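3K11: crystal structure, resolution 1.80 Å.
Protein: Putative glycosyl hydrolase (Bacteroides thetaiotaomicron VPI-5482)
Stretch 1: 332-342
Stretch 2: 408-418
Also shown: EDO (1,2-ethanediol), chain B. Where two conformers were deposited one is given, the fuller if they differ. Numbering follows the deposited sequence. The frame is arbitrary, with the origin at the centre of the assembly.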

# COMPACT_ATOMS: atom_id res chain seq x y z
N TYR A 332 5.96 -20.10 2.97
CA TYR A 332 5.55 -19.42 4.18
C TYR A 332 4.71 -20.29 5.07
O TYR A 332 4.86 -20.28 6.30
CB TYR A 332 4.81 -18.14 3.91
CG TYR A 332 5.60 -17.14 3.07
CD1 TYR A 332 6.96 -16.93 3.28
CD2 TYR A 332 4.98 -16.36 2.12
CE1 TYR A 332 7.67 -16.01 2.52
CE2 TYR A 332 5.69 -15.42 1.35
CZ TYR A 332 7.03 -15.27 1.55
OH TYR A 332 7.76 -14.38 0.78
N VAL A 333 3.78 -21.01 4.47
CA VAL A 333 2.94 -21.94 5.27
C VAL A 333 3.83 -22.95 6.02
O VAL A 333 3.61 -23.21 7.20
CB VAL A 333 1.89 -22.67 4.39
CG1 VAL A 333 1.17 -23.82 5.14
CG2 VAL A 333 0.84 -21.64 3.84
N TYR A 334 4.78 -23.54 5.32
CA TYR A 334 5.69 -24.47 5.97
C TYR A 334 6.39 -23.77 7.13
O TYR A 334 6.48 -24.30 8.23
CB TYR A 334 6.77 -25.07 5.05
CG TYR A 334 7.87 -25.68 5.89
CD1 TYR A 334 7.69 -26.90 6.53
CD2 TYR A 334 9.08 -25.01 6.11
CE1 TYR A 334 8.67 -27.42 7.34
CE2 TYR A 334 10.07 -25.53 6.96
CZ TYR A 334 9.85 -26.74 7.55
OH TYR A 334 10.81 -27.31 8.37
N CYS A 335 6.99 -22.62 6.84
CA CYS A 335 7.77 -21.96 7.88
C CYS A 335 6.96 -21.63 9.11
O CYS A 335 7.44 -21.74 10.22
CB CYS A 335 8.38 -20.69 7.36
SG CYS A 335 9.68 -21.06 6.11
N LEU A 336 5.74 -21.15 8.89
CA LEU A 336 4.89 -20.74 9.99
C LEU A 336 4.43 -21.93 10.81
O LEU A 336 4.53 -21.90 12.05
CB LEU A 336 3.71 -19.92 9.47
CG LEU A 336 4.00 -18.55 8.87
CD1 LEU A 336 2.72 -18.02 8.15
CD2 LEU A 336 4.61 -17.53 9.92
N ALA A 337 3.99 -23.00 10.15
CA ALA A 337 3.56 -24.21 10.88
C ALA A 337 4.74 -24.78 11.66
O ALA A 337 4.58 -25.20 12.82
CB ALA A 337 3.00 -25.23 9.90
N HIS A 338 5.91 -24.80 11.03
CA HIS A 338 7.12 -25.35 11.67
C HIS A 338 7.49 -24.56 12.94
O HIS A 338 7.77 -25.14 14.00
CB HIS A 338 8.28 -25.31 10.70
CG HIS A 338 9.49 -26.04 11.19
ND1 HIS A 338 9.47 -27.40 11.41
CD2 HIS A 338 10.75 -25.62 11.47
CE1 HIS A 338 10.66 -27.78 11.86
NE2 HIS A 338 11.47 -26.72 11.87
N ALA A 339 7.47 -23.23 12.80
CA ALA A 339 7.83 -22.32 13.89
C ALA A 339 6.83 -22.47 15.05
O ALA A 339 7.22 -22.38 16.20
CB ALA A 339 7.88 -20.86 13.41
N ILE A 340 5.55 -22.69 14.74
CA ILE A 340 4.57 -22.93 15.80
C ILE A 340 4.86 -24.27 16.46
O ILE A 340 4.91 -24.35 17.72
CB ILE A 340 3.11 -22.95 15.27
CG1 ILE A 340 2.69 -21.56 14.74
CG2 ILE A 340 2.15 -23.36 16.41
CD1 ILE A 340 1.44 -21.57 13.77
N ASN A 341 5.07 -25.29 15.64
CA ASN A 341 5.38 -26.63 16.15
C ASN A 341 6.63 -26.63 17.01
O ASN A 341 6.69 -27.37 18.01
CB ASN A 341 5.55 -27.63 15.01
CG ASN A 341 4.24 -27.94 14.29
OD1 ASN A 341 3.16 -27.85 14.90
ND2 ASN A 341 4.34 -28.41 13.05
N LYS A 342 7.63 -25.82 16.64
CA LYS A 342 8.89 -25.74 17.39
C LYS A 342 8.84 -24.86 18.61
O LYS A 342 9.78 -24.86 19.38
CB LYS A 342 10.05 -25.26 16.48
CG LYS A 342 10.37 -26.20 15.38
CD LYS A 342 11.18 -27.45 15.84
CE LYS A 342 12.63 -27.17 15.99
NZ LYS A 342 13.39 -28.45 16.08
N ALA A 408 3.02 -31.52 4.92
CA ALA A 408 3.59 -32.36 5.98
C ALA A 408 3.56 -31.68 7.33
O ALA A 408 3.20 -32.29 8.34
CB ALA A 408 5.02 -32.74 5.63
N GLU A 409 3.93 -30.40 7.35
CA GLU A 409 4.02 -29.64 8.58
C GLU A 409 2.64 -29.23 9.09
O GLU A 409 2.37 -29.21 10.32
CB GLU A 409 4.92 -28.41 8.37
CG GLU A 409 5.52 -27.89 9.65
CD GLU A 409 6.52 -28.83 10.30
OE1 GLU A 409 7.02 -29.73 9.64
OE2 GLU A 409 6.76 -28.65 11.49
N MSE A 410 1.73 -28.96 8.17
CA MSE A 410 0.34 -28.73 8.57
C MSE A 410 -0.28 -29.95 9.24
O MSE A 410 -1.03 -29.82 10.22
CB MSE A 410 -0.53 -28.28 7.38
CG MSE A 410 -0.31 -26.88 6.88
SE MSE A 410 -0.71 -25.54 8.15
CE MSE A 410 -2.44 -26.09 8.69
N ILE A 411 0.05 -31.14 8.78
CA ILE A 411 -0.46 -32.36 9.43
C ILE A 411 0.02 -32.42 10.88
O ILE A 411 -0.80 -32.68 11.78
CB ILE A 411 -0.09 -33.64 8.63
CG1 ILE A 411 -0.90 -33.66 7.32
CG2 ILE A 411 -0.27 -34.98 9.47
CD1 ILE A 411 -0.34 -34.61 6.18
N ARG A 412 1.31 -32.16 11.10
CA ARG A 412 1.86 -32.10 12.47
C ARG A 412 1.10 -31.08 13.29
O ARG A 412 0.66 -31.36 14.41
CB ARG A 412 3.33 -31.71 12.45
CG ARG A 412 3.96 -31.53 13.84
CD ARG A 412 4.31 -32.85 14.43
NE ARG A 412 5.63 -33.31 14.00
CZ ARG A 412 6.04 -34.58 14.02
NH1 ARG A 412 5.22 -35.58 14.40
NH2 ARG A 412 7.27 -34.88 13.61
N LEU A 413 0.98 -29.88 12.75
CA LEU A 413 0.29 -28.77 13.46
C LEU A 413 -1.15 -29.15 13.83
O LEU A 413 -1.60 -28.96 15.00
CB LEU A 413 0.30 -27.51 12.57
CG LEU A 413 -0.30 -26.21 13.15
CD1 LEU A 413 0.48 -25.75 14.40
CD2 LEU A 413 -0.36 -25.10 12.09
N LEU A 414 -1.88 -29.69 12.86
CA LEU A 414 -3.27 -30.10 13.13
C LEU A 414 -3.39 -31.27 14.10
O LEU A 414 -4.42 -31.40 14.78
CB LEU A 414 -4.01 -30.43 11.83
CG LEU A 414 -4.12 -29.29 10.81
CD1 LEU A 414 -4.54 -29.86 9.46
CD2 LEU A 414 -5.12 -28.25 11.33
N ASN A 415 -2.37 -32.11 14.17
CA ASN A 415 -2.33 -33.22 15.12
C ASN A 415 -1.84 -32.85 16.52
O ASN A 415 -1.88 -33.68 17.41
CB ASN A 415 -1.42 -34.33 14.58
CG ASN A 415 -2.08 -35.17 13.48
OD1 ASN A 415 -3.30 -35.32 13.45
ND2 ASN A 415 -1.25 -35.77 12.63
N THR A 416 -1.38 -31.62 16.70
CA THR A 416 -0.87 -31.16 17.98
C THR A 416 -1.85 -30.12 18.54
O THR A 416 -2.35 -30.25 19.67
CB THR A 416 0.54 -30.55 17.81
OG1 THR A 416 1.37 -31.46 17.07
CG2 THR A 416 1.19 -30.27 19.16
N GLN A 417 -2.17 -29.12 17.73
CA GLN A 417 -3.06 -28.04 18.15
C GLN A 417 -4.50 -28.50 18.01
O GLN A 417 -4.79 -29.56 17.40
CB GLN A 417 -2.85 -26.83 17.27
CG GLN A 417 -1.48 -26.23 17.35
CD GLN A 417 -1.26 -25.42 18.59
OE1 GLN A 417 -2.15 -24.67 19.08
NE2 GLN A 417 -0.04 -25.50 19.10
N HIS A 418 -5.42 -27.67 18.51
CA HIS A 418 -6.86 -27.96 18.40
C HIS A 418 -7.65 -26.78 17.84
O HIS A 418 -8.47 -26.19 18.53
CB HIS A 418 -7.39 -28.34 19.76
CG HIS A 418 -6.69 -29.54 20.33
ND1 HIS A 418 -7.01 -30.82 19.93
CD2 HIS A 418 -5.65 -29.65 21.19
CE1 HIS A 418 -6.20 -31.67 20.54
NE2 HIS A 418 -5.37 -30.99 21.31
C1 EDO B . -2.65 -37.79 8.03
O1 EDO B . -1.28 -38.23 8.19
C2 EDO B . -3.54 -38.28 9.17
O2 EDO B . -3.10 -37.75 10.45
O HOH W 1 2.02 -27.46 17.35

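Two helices of one chain, 332-342 and 408-416, pack with their axes 8.6 Å apart at closest approach and their N-to-C directions 36° apart, burying 469 Å² between the two stretches. The backbones come nearest at Ala337 and Glu409 (CA to CA 5.9 Å) and, one helical turn on, at Asn341 and Leu413 (CA to CA 6.1 Å). Glu409, Asn341 and Leu413 cover the most surface and organise the contact.

Glu409 is a buried knob, its side chain seated among Tyr334, Ala337, His338 and Asn341 of the facing helix. The methyl of Ala337 packs against the chain, with Ala337 CB 3.7 Å from Glu409 CG, while Tyr334 flanks its base, Tyr334 CD1 lying 3.7 Å from Glu409 CB. With chi1 t and chi2 p, the carboxylate reaches two donors through a single oxygen: His338 ND1 gives a hydrogen bond to Glu409 OE2 at 3.0 Å, near the plane of the imidazole, and Asn341 ND2 gives a nearly straight one to Glu409 OE2 at 2.9 Å (169°). The buried acceptor is thus answered from residues three positions apart on the opposing helix. The imidazole is held at its other nitrogen as well, since His338 NE2 is hydrogen-bonded elsewhere in the structure.

Asn341 points toward the second helix and uses both ends of its amide. Besides the bond to the carboxylate, Asn341 ND2 makes a weak hydrogen bond to Glu409 O at 3.5 Å; that carbonyl already accepts the helical bond from Leu413 N (Leu413 N to Glu409 O 2.9 Å), so the side chain adds a second donor to a backbone acceptor in use. Asn341 OD1 lies against Leu413, 3.3 Å from Leu413 CA, and accepts a hydrogen bond from a water whose O is 2.7 Å from Asn341 OD1. The same water accepts a weak bond from Gln417 NE2, 3.3 Å from its O, and so bridges the two stretches.

Leu413 supplies the apolar counterpart. Both of its methyls reach Ile340, the closest approach being Leu413 CD1 to Ile340 CG2 at 3.5 Å, and Leu413 CD2 also lies 4.0 Å from Ala337 CB. Ala337 therefore touches both Glu409 and Leu413, and also selenomethionine Met410, with Ala337 CB 4.1 Å from Met410 SE. Although the CA-to-CB bond of Met410 points away, its side chain still packs on Val333, where Val333 CG1 and Met410 CG are 3.8 Å apart, extending the apolar surface beside the polar cluster around Glu409.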